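Local coordinates for Vlm2 (PDB 6ECB), which forms the thioesterase domain of a nonribosomal peptide synthetase for the depsipeptide valinomycin and, as in related domains, probably releases the finished chain from the assembly line, at residues I55-A58 with R59-G63; D272-T275 with M276-P280. One frame throughout, in Å; residues are numbered along the deposited sequence.

Contact 1: residues I55-A58 with R59-G63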
ATOM      1  N   ILE A  55      -1.089   8.889   0.169  1.00 20.79           N
ATOM      2  CA  ILE A  55      -1.340  10.254  -0.277  1.00 20.81           C
ATOM      3  C   ILE A  55      -0.145  11.141   0.017  1.00 20.80           C
ATOM      4  O   ILE A  55       0.261  11.952  -0.822  1.00 20.95           O
ATOM      5  CB  ILE A  55      -2.630  10.805   0.354  1.00 20.78           C
ATOM      6  CG1 ILE A  55      -3.835  10.122  -0.303  1.00 23.54           C
ATOM      7  CG2 ILE A  55      -2.710  12.318   0.194  1.00 24.69           C
ATOM      8  CD1 ILE A  55      -5.121  10.318   0.492  1.00 29.60           C
ATOM      9  N   GLU A  56       0.428  11.023   1.214  1.00 18.79           N
ATOM     10  CA  GLU A  56       1.548  11.894   1.552  1.00 22.03           C
ATOM     11  C   GLU A  56       2.751  11.607   0.662  1.00 18.99           C
ATOM     12  O   GLU A  56       3.407  12.544   0.182  1.00 20.37           O
ATOM     13  CB  GLU A  56       1.928  11.744   3.022  1.00 24.57           C
ATOM     14  CG  GLU A  56       1.016  12.452   3.987  1.00 31.27           C
ATOM     15  CD  GLU A  56       0.795  13.950   3.647  1.00 50.70           C
ATOM     16  OE1 GLU A  56       1.783  14.704   3.464  1.00 58.17           O
ATOM     17  OE2 GLU A  56      -0.388  14.353   3.543  1.00 56.20           O
ATOM     18  N   LEU A  57       3.032  10.329   0.398  1.00 20.55           N
ATOM     19  CA  LEU A  57       4.120   9.977  -0.498  1.00 19.16           C
ATOM     20  C   LEU A  57       3.879  10.577  -1.869  1.00 20.14           C
ATOM     21  O   LEU A  57       4.760  11.224  -2.450  1.00 19.08           O
ATOM     22  CB  LEU A  57       4.259   8.452  -0.588  1.00 17.09           C
ATOM     23  CG  LEU A  57       5.312   7.953  -1.568  1.00 16.91           C
ATOM     24  CD1 LEU A  57       6.713   8.433  -1.227  1.00 19.81           C
ATOM     25  CD2 LEU A  57       5.276   6.422  -1.652  1.00 20.01           C
ATOM     26  N   ALA A  58       2.670  10.405  -2.381  1.00 19.43           N
ATOM     27  CA  ALA A  58       2.349  10.919  -3.708  1.00 21.21           C
ATOM     28  C   ALA A  58       2.528  12.425  -3.777  1.00 24.21           C
ATOM     29  O   ALA A  58       2.983  12.948  -4.801  1.00 24.99           O
ATOM     30  CB  ALA A  58       0.920  10.542  -4.085  1.00 22.79           C
ATOM     31  N   ARG A  59       2.204  13.148  -2.685  1.00 20.54           N
ATOM     32  CA  ARG A  59       2.343  14.592  -2.701  1.00 21.22           C
ATOM     33  C   ARG A  59       3.798  15.034  -2.687  1.00 22.71           C
ATOM     34  O   ARG A  59       4.082  16.166  -3.083  1.00 23.07           O
ATOM     35  CB  ARG A  59       1.619  15.227  -1.505  1.00 24.46           C
ATOM     36  CG  ARG A  59       0.104  15.201  -1.620  1.00 33.59           C
ATOM     37  CD  ARG A  59      -0.475  16.407  -0.878  1.00 78.52           C
ATOM     38  NE  ARG A  59      -0.005  16.405   0.499  1.00 73.42           N
ATOM     39  CZ  ARG A  59      -0.014  17.453   1.313  1.00 52.77           C
ATOM     40  NH1 ARG A  59       0.440  17.311   2.548  1.00 54.97           N
ATOM     41  NH2 ARG A  59      -0.476  18.633   0.912  1.00 70.20           N
ATOM     42  N   HIS A  60       4.705  14.192  -2.199  1.00 21.80           N
ATOM     43  CA  HIS A  60       6.105  14.572  -2.095  1.00 20.50           C
ATOM     44  C   HIS A  60       6.932  14.180  -3.317  1.00 21.08           C
ATOM     45  O   HIS A  60       8.005  14.772  -3.542  1.00 24.06           O
ATOM     46  CB  HIS A  60       6.727  13.932  -0.850  1.00 20.81           C
ATOM     47  CG  HIS A  60       6.379  14.642   0.429  1.00 21.01           C
ATOM     48  ND1 HIS A  60       5.194  14.434   1.096  1.00 21.44           N
ATOM     49  CD2 HIS A  60       7.068  15.543   1.162  1.00 22.07           C
ATOM     50  CE1 HIS A  60       5.164  15.180   2.188  1.00 21.93           C
ATOM     51  NE2 HIS A  60       6.291  15.861   2.252  1.00 24.91           N
ATOM     52  N   LEU A  61       6.459  13.232  -4.113  1.00 22.43           N
ATOM     53  CA  LEU A  61       7.197  12.815  -5.298  1.00 19.24           C
ATOM     54  C   LEU A  61       7.254  13.929  -6.322  1.00 25.35           C
ATOM     55  O   LEU A  61       6.254  14.597  -6.603  1.00 27.80           O
ATOM     56  CB  LEU A  61       6.532  11.584  -5.919  1.00 18.27           C
ATOM     57  CG  LEU A  61       6.624  10.329  -5.078  1.00 18.50           C
ATOM     58  CD1 LEU A  61       5.650   9.253  -5.631  1.00 21.19           C
ATOM     59  CD2 LEU A  61       8.035   9.769  -5.013  1.00 20.98           C
ATOM     60  N   LYS A  62       8.439  14.126  -6.881  1.00 23.81           N
ATOM     61  CA  LYS A  62       8.652  15.130  -7.904  1.00 23.37           C
ATOM     62  C   LYS A  62       9.046  14.549  -9.248  1.00 31.11           C
ATOM     63  O   LYS A  62       9.009  15.274 -10.248  1.00 29.59           O
ATOM     64  CB  LYS A  62       9.740  16.112  -7.449  1.00 27.38           C
ATOM     65  CG  LYS A  62       9.326  16.886  -6.205  1.00 40.56           C
ATOM     66  CD  LYS A  62      10.271  18.048  -5.878  1.00 50.32           C
ATOM     67  CE  LYS A  62      10.688  18.047  -4.409  1.00 70.92           C
ATOM     68  NZ  LYS A  62      11.594  16.895  -4.070  1.00 84.38           N
ATOM     69  N   GLY A  63       9.427  13.284  -9.298  1.00 24.33           N
ATOM     70  CA  GLY A  63       9.989  12.716 -10.508  1.00 27.48           C
ATOM     71  C   GLY A  63       9.040  11.821 -11.273  1.00 24.51           C
ATOM     72  O   GLY A  63       9.475  11.067 -12.156  1.00 24.79           O
TER
HETATM   73  O   HOH W   1       3.498  14.077  -7.237  1.00 46.01           O

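Contact 2: residues D272-T275 with M276-P280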
ATOM      1  N   ASP A 272      10.719   4.003  10.234  1.00 29.65           N
ATOM      2  CA  ASP A 272      10.435   2.582  10.394  1.00 37.23           C
ATOM      3  C   ASP A 272       9.171   2.234   9.617  1.00 35.97           C
ATOM      4  O   ASP A 272       8.660   3.061   8.858  1.00 29.37           O
ATOM      5  CB  ASP A 272      10.329   2.202  11.870  1.00 55.61           C
ATOM      6  CG  ASP A 272       9.218   2.921  12.584  1.00 50.24           C
ATOM      7  OD1 ASP A 272       8.104   3.013  12.012  1.00 49.25           O
ATOM      8  OD2 ASP A 272       9.461   3.370  13.728  1.00 72.19           O
ATOM      9  N   HIS A 273       8.652   1.014   9.785  1.00 27.26           N
ATOM     10  CA  HIS A 273       7.693   0.497   8.819  1.00 28.65           C
ATOM     11  C   HIS A 273       6.452   1.378   8.740  1.00 24.34           C
ATOM     12  O   HIS A 273       5.877   1.566   7.655  1.00 30.95           O
ATOM     13  CB  HIS A 273       7.297  -0.939   9.184  1.00 29.52           C
ATOM     14  CG  HIS A 273       6.434  -1.616   8.157  1.00 30.44           C
ATOM     15  ND1 HIS A 273       6.889  -1.928   6.895  1.00 29.28           N
ATOM     16  CD2 HIS A 273       5.152  -2.053   8.211  1.00 34.07           C
ATOM     17  CE1 HIS A 273       5.924  -2.518   6.210  1.00 30.65           C
ATOM     18  NE2 HIS A 273       4.863  -2.616   6.987  1.00 29.48           N
ATOM     19  N   ALA A 274       5.992   1.880   9.882  1.00 32.83           N
ATOM     20  CA  ALA A 274       4.816   2.746   9.924  1.00 48.68           C
ATOM     21  C   ALA A 274       5.153   4.188   9.545  1.00 55.86           C
ATOM     22  O   ALA A 274       4.462   4.810   8.725  1.00 56.70           O
ATOM     23  CB  ALA A 274       4.205   2.703  11.324  1.00 59.21           C
ATOM     24  N   THR A 275       6.227   4.729  10.101  1.00 37.59           N
ATOM     25  CA  THR A 275       6.478   6.161   9.953  1.00 30.89           C
ATOM     26  C   THR A 275       7.143   6.539   8.636  1.00 24.95           C
ATOM     27  O   THR A 275       7.240   7.741   8.328  1.00 25.92           O
ATOM     28  CB  THR A 275       7.347   6.655  11.100  1.00 31.90           C
ATOM     29  OG1 THR A 275       8.688   6.173  10.939  1.00 29.78           O
ATOM     30  CG2 THR A 275       6.790   6.205  12.431  1.00 63.48           C
ATOM     31  N   MET A 276       7.602   5.564   7.844  1.00 24.06           N
ATOM     32  CA  MET A 276       8.238   5.911   6.581  1.00 22.54           C
ATOM     33  C   MET A 276       7.263   6.588   5.619  1.00 23.85           C
ATOM     34  O   MET A 276       7.713   7.299   4.717  1.00 23.20           O
ATOM     35  CB  MET A 276       8.820   4.668   5.896  1.00 20.49           C
ATOM     36  CG  MET A 276       7.782   3.578   5.733  1.00 22.48           C
ATOM     37  SD  MET A 276       8.284   2.320   4.556  1.00 24.93           S
ATOM     38  CE  MET A 276       8.123   3.190   3.020  1.00 24.27           C
ATOM     39  N   LEU A 277       5.955   6.370   5.770  1.00 19.38           N
ATOM     40  CA  LEU A 277       4.990   6.951   4.835  1.00 18.55           C
ATOM     41  C   LEU A 277       4.428   8.275   5.344  1.00 21.82           C
ATOM     42  O   LEU A 277       3.512   8.812   4.717  1.00 22.40           O
ATOM     43  CB  LEU A 277       3.835   5.987   4.557  1.00 20.02           C
ATOM     44  CG  LEU A 277       4.254   4.776   3.719  1.00 22.37           C
ATOM     45  CD1 LEU A 277       3.038   3.852   3.566  1.00 28.07           C
ATOM     46  CD2 LEU A 277       4.785   5.226   2.364  1.00 24.30           C
ATOM     47  N   ARG A 278       4.933   8.781   6.467  1.00 22.54           N
ATOM     48  CA  ARG A 278       4.466  10.023   7.072  1.00 21.87           C
ATOM     49  C   ARG A 278       5.617  10.997   7.210  1.00 23.87           C
ATOM     50  O   ARG A 278       6.790  10.621   7.166  1.00 22.50           O
ATOM     51  CB  ARG A 278       3.860   9.786   8.457  1.00 27.32           C
ATOM     52  CG  ARG A 278       2.876   8.641   8.424  1.00 37.20           C
ATOM     53  CD  ARG A 278       1.976   8.636   9.617  1.00 63.60           C
ATOM     54  NE  ARG A 278       2.669   9.015  10.844  1.00 67.40           N
ATOM     55  CZ  ARG A 278       3.007   8.177  11.820  1.00 74.15           C
ATOM     56  NH1 ARG A 278       2.723   6.879  11.737  1.00 71.38           N
ATOM     57  NH2 ARG A 278       3.634   8.646  12.892  1.00 69.63           N
ATOM     58  N   ALA A 279       5.266  12.264   7.411  1.00 25.71           N
ATOM     59  CA  ALA A 279       6.281  13.272   7.624  1.00 23.97           C
ATOM     60  C   ALA A 279       7.004  12.984   8.940  1.00 27.02           C
ATOM     61  O   ALA A 279       6.394  12.489   9.891  1.00 29.99           O
ATOM     62  CB  ALA A 279       5.647  14.666   7.662  1.00 27.38           C
ATOM     63  N   PRO A 280       8.304  13.287   9.029  1.00 26.40           N
ATOM     64  CA  PRO A 280       9.181  13.917   8.036  1.00 25.04           C
ATOM     65  C   PRO A 280       9.869  12.910   7.136  1.00 25.24           C
ATOM     66  O   PRO A 280      10.524  13.299   6.178  1.00 25.52           O
ATOM     67  CB  PRO A 280      10.208  14.632   8.900  1.00 30.18           C
ATOM     68  CG  PRO A 280      10.344  13.688  10.063  1.00 27.48           C
ATOM     69  CD  PRO A 280       8.976  13.179  10.333  1.00 28.09           C
TER

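Contact 1: residues I55-A58 with R59-G63
Arg59 folds its side chain back along helix 55-60 to meet Glu56, one turn earlier. Its CB lies over the carbonyl oxygens of Ile55 and Glu56, and CG comes closer still, 3.3 Å from Ile55 O, the same oxygen that accepts the backbone N-H of Arg59. CD then leads outward, and the bend at chi3 (-56°) brings the guanidinium back alongside Glu56; NE stays 3.7 Å from Glu56 OE2, not bonded to it. At the tip, NH1 donates a nearly straight bond of 3.1 Å to Glu56 OE1, on its syn lone pair and in the guanidinium plane, with a weak second bond to OE2. Both bonds come from NH1, and with the planes 76° apart this is not a flat, two-pronged pair. Glutamate suits the place because its carboxylate also serves Arg199, which binds OE2; two arginines converge on one anion.

His60 turns back to the same residue, but to its backbone oxygen. With CG anti to its carbonyl carbon (chi1 -78°), ND1 donates 2.8 Å to Glu56 O, which lies in the ring plane. Helical bonding ends here: Leu57 O accepts from both His60 N, at 3.0 Å, and Leu61 N, at 3.1 Å, and Leu61 is the first residue to leave helical backbone angles.

On the inner side, apolar residues are apt: Leu57 CD1 and Leu61 CD2 approach to 4.2 Å. Leu57 rests on Phe43 and Leu61 on Ile41 of strand 40-44, Ala58 and Leu61 reach Ile67 of strand 67-71, and His60 touches Ser283 and Ala286 of helix 281-293; helix 55-60 itself is the crossover of the beta-alpha-beta unit between strands 40-44 and 67-71.

Contact 2: residues D272-T275 with M276-P280
Thr275 and Arg278 meet round a tight turn, the methyl CG2 of the threonine lying 4.0 Å from Arg278 NH2. One face of the guanidinium lies above Thr275 CA, offset toward the rim, so the arginine passes over the turn rather than pointing out of it. The backbone ties the same pair: Arg278 N donates 3.1 Å to Thr275 O, from well above the carbonyl plane, as the short 3-10 segment ends. Arg278 then bends at chi3, and its NE finds an outside partner in the carboxylate of Asp172, a reach that a long, charged side chain can make.

Directly after Thr275, Met276 N donates 2.9 Å to Asp272 O. Its CG sits between the backbone N and the carbonyl carbon (chi1 54°), which brings that carbon 3.3 Å from Asp272 O and 3.4 Å from His273 O; the flexible, apolar remainder runs inward against His110, Asp138 and Ile269.

This is the loop that follows the last strand of an alpha/beta-hydrolase fold, and His273 is placed as the histidine of a probable catalytic triad with Ser111 and Asp138. Its ND1 bonds to Asp138, its ring stacks on His110, and its backbone O accepts from His110 NE2.

Behind these contacts stands an Asx motif. Asp272 OD1 takes a bond from Thr275 N at 3.2 Å, met on the syn side but 33° out of the carboxylate plane, and a weak one from Ala274 N. Thr275 OG1 in turn accepts from Asp272 N at 3.1 Å, a role a hydroxyl can fill beside the short aspartate.

How the contacts relate
Both contacts belong to the one thioesterase domain, with centres about 13 Å apart. Contact 1 comes early in the chain, at the helix between strands 40-44 and 67-71; contact 2 comes late, between strand 264-268, outermost in the sheet, and helix 281-293. They touch directly: Glu56 CB lies 3.7 Å from Leu277 O, and Leu57 CD2 packs 4.2 Å from Leu277 CD2. Helix 281-293 joins them again, since it begins just after contact 2 and its residues touch side chains of contact 1. The loop carrying the probable triad histidine is thereby packed against an early crossover helix, distant in sequence but adjacent in the fold.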